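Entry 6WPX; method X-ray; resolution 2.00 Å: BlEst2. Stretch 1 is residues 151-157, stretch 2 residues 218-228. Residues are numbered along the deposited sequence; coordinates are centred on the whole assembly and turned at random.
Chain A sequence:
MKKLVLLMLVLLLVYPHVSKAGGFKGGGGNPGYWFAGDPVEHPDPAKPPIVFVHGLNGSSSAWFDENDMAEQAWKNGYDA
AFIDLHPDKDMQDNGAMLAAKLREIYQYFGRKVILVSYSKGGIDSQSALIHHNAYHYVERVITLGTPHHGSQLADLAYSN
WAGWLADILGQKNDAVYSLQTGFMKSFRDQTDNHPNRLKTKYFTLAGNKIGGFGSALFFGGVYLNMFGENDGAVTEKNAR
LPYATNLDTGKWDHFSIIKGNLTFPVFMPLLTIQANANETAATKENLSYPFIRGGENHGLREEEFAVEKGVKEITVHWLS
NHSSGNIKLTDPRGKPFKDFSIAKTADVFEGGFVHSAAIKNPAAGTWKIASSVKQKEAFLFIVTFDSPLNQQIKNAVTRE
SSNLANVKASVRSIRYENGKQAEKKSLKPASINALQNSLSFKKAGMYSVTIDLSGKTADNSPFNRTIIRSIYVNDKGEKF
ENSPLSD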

# COMPACT_ATOMS: atom_id res chain seq x y z
N SER A 151 0.90 -0.68 -3.95
CA SER A 151 1.12 -0.52 -2.54
C SER A 151 2.42 -1.20 -2.10
O SER A 151 2.58 -2.41 -2.31
CB SER A 151 -0.06 -1.12 -1.78
OG SER A 151 0.28 -1.21 -0.41
N GLN A 152 3.35 -0.42 -1.51
CA GLN A 152 4.62 -0.97 -0.98
C GLN A 152 4.32 -1.88 0.23
O GLN A 152 5.10 -2.78 0.54
CB GLN A 152 5.64 0.12 -0.61
CG GLN A 152 6.11 0.96 -1.83
CD GLN A 152 5.27 2.23 -1.98
OE1 GLN A 152 4.09 2.29 -1.59
NE2 GLN A 152 5.87 3.27 -2.58
N LEU A 153 3.17 -1.67 0.87
CA LEU A 153 2.71 -2.52 1.98
C LEU A 153 2.25 -3.87 1.43
O LEU A 153 2.48 -4.90 2.07
CB LEU A 153 1.61 -1.82 2.77
CG LEU A 153 2.12 -0.65 3.64
CD1 LEU A 153 0.93 0.18 4.16
CD2 LEU A 153 2.99 -1.18 4.82
N ALA A 154 1.63 -3.88 0.21
CA ALA A 154 1.28 -5.15 -0.43
C ALA A 154 2.58 -5.86 -0.82
O ALA A 154 2.66 -7.07 -0.66
CB ALA A 154 0.39 -4.92 -1.65
N ASP A 155 3.62 -5.11 -1.29
CA ASP A 155 4.93 -5.69 -1.64
C ASP A 155 5.50 -6.36 -0.41
O ASP A 155 6.04 -7.46 -0.51
CB ASP A 155 5.92 -4.64 -2.12
CG ASP A 155 5.51 -4.00 -3.41
OD1 ASP A 155 4.56 -4.49 -4.05
OD2 ASP A 155 6.18 -3.03 -3.82
N LEU A 156 5.38 -5.68 0.74
CA LEU A 156 5.83 -6.19 2.03
C LEU A 156 5.10 -7.47 2.41
O LEU A 156 5.77 -8.45 2.76
CB LEU A 156 5.70 -5.12 3.15
CG LEU A 156 6.02 -5.57 4.58
CD1 LEU A 156 7.51 -5.95 4.73
CD2 LEU A 156 5.64 -4.48 5.60
N ALA A 157 3.76 -7.48 2.32
CA ALA A 157 2.91 -8.64 2.64
C ALA A 157 3.28 -9.90 1.83
O ALA A 157 3.11 -11.02 2.32
CB ALA A 157 1.45 -8.31 2.39
N PHE A 218 -0.28 4.33 12.13
CA PHE A 218 1.07 4.75 12.55
C PHE A 218 2.11 3.88 11.83
O PHE A 218 2.93 4.42 11.12
CB PHE A 218 1.29 4.68 14.05
CG PHE A 218 2.65 5.18 14.44
CD1 PHE A 218 2.98 6.52 14.28
CD2 PHE A 218 3.64 4.32 14.88
CE1 PHE A 218 4.24 6.98 14.62
CE2 PHE A 218 4.89 4.79 15.23
CZ PHE A 218 5.19 6.12 15.08
N PHE A 219 2.06 2.56 12.02
CA PHE A 219 3.00 1.63 11.36
C PHE A 219 3.01 1.86 9.85
O PHE A 219 4.06 2.10 9.33
CB PHE A 219 2.75 0.16 11.65
CG PHE A 219 3.41 -0.73 10.63
CD1 PHE A 219 4.79 -0.85 10.58
CD2 PHE A 219 2.67 -1.40 9.67
CE1 PHE A 219 5.39 -1.63 9.61
CE2 PHE A 219 3.28 -2.19 8.71
CZ PHE A 219 4.64 -2.29 8.68
N GLY A 220 1.86 1.76 9.19
CA GLY A 220 1.76 1.99 7.74
C GLY A 220 2.38 3.33 7.34
O GLY A 220 3.08 3.37 6.38
N GLY A 221 2.08 4.38 8.11
CA GLY A 221 2.62 5.71 7.84
C GLY A 221 4.13 5.81 7.92
O GLY A 221 4.76 6.32 6.99
N VAL A 222 4.73 5.31 8.99
CA VAL A 222 6.19 5.37 9.17
C VAL A 222 6.88 4.40 8.22
O VAL A 222 7.97 4.69 7.76
CB VAL A 222 6.67 5.24 10.65
CG1 VAL A 222 6.05 6.33 11.53
CG2 VAL A 222 6.37 3.88 11.21
N TYR A 223 6.24 3.28 7.87
CA TYR A 223 6.78 2.37 6.86
C TYR A 223 6.82 3.11 5.52
O TYR A 223 7.85 3.17 4.86
CB TYR A 223 5.95 1.08 6.74
CG TYR A 223 6.66 0.06 5.87
CD1 TYR A 223 7.66 -0.76 6.40
CD2 TYR A 223 6.38 -0.03 4.51
CE1 TYR A 223 8.36 -1.64 5.59
CE2 TYR A 223 7.05 -0.95 3.70
CZ TYR A 223 8.05 -1.73 4.24
OH TYR A 223 8.69 -2.62 3.42
N LEU A 224 5.69 3.68 5.12
CA LEU A 224 5.62 4.38 3.84
C LEU A 224 6.40 5.69 3.82
O LEU A 224 6.80 6.12 2.74
CB LEU A 224 4.17 4.57 3.39
CG LEU A 224 3.38 3.31 3.10
CD1 LEU A 224 1.97 3.66 2.74
CD2 LEU A 224 4.02 2.47 1.97
N ASN A 225 6.71 6.27 5.00
CA ASN A 225 7.57 7.47 5.12
C ASN A 225 8.96 7.19 4.54
O ASN A 225 9.63 8.13 4.15
CB ASN A 225 7.73 7.90 6.58
CG ASN A 225 6.65 8.83 7.04
OD1 ASN A 225 5.79 9.23 6.27
ND2 ASN A 225 6.65 9.13 8.31
N MET A 226 9.36 5.92 4.44
CA MET A 226 10.66 5.58 3.84
C MET A 226 10.64 5.88 2.35
O MET A 226 11.70 6.03 1.76
CB MET A 226 10.97 4.10 4.05
CG MET A 226 11.19 3.72 5.52
SD MET A 226 11.77 2.03 5.64
CE MET A 226 10.38 1.10 4.83
N PHE A 227 9.43 5.92 1.73
CA PHE A 227 9.22 6.16 0.30
C PHE A 227 8.82 7.61 0.02
O PHE A 227 9.26 8.16 -0.98
CB PHE A 227 8.18 5.19 -0.27
CG PHE A 227 8.53 3.73 -0.06
CD1 PHE A 227 9.33 3.05 -0.97
CD2 PHE A 227 8.05 3.03 1.05
CE1 PHE A 227 9.65 1.70 -0.78
CE2 PHE A 227 8.38 1.69 1.25
CZ PHE A 227 9.16 1.03 0.33
N GLY A 228 8.00 8.21 0.89
CA GLY A 228 7.59 9.61 0.75
C GLY A 228 6.29 9.91 1.46
O GLY A 228 5.79 9.07 2.22
O HOH W 1 7.88 -2.92 1.01

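This is an apolar contact between two nearly perpendicular helices, built on a leucine knob and two CH-pi contacts, with no direct hydrogen bond across it and one bridging water. The axes of helix 152-157 and the helix of stretch 2 run at 100° and approach to 11.0 Å; the two stretches together bury 396 Å², counting both sides. Ser-151 caps the first helix: its OG accepts from Ala-154 N at 3.1 Å and, weakly, from Leu-153 N at 3.2 Å (N-H...O angle 123°).

Leu-153 is the knob, seated among Phe-219, Gly-220, Tyr-223 and Leu-224. Its CD2 lies 3.6 Å from Tyr-223 CD2, and its CD1 lies 3.9 Å from Leu-224 CD1 and 4.1 Å from Gly-220 CA. An ideal CB on Gly-220 would stand 3.7 Å from Leu-153 CD1, so the bare backbone leaves the knob more room.

One turn on, Leu-156 places CD2 over a face of Tyr-223, 4.1 Å from the ring centroid and 19° off the normal, while meeting the edge of Phe-219 (CD2 to CZ, 3.9 Å). At the more exposed end, Gln-152 uses its aliphatic portion: CG sits 3.6 Å from the Phe-227 ring centroid, 8° off the normal.

Polar linkage comes through water 1, which donates to Gln-152 O at 2.8 Å and hydrogen-bonds Tyr-223 OH at 2.6 Å.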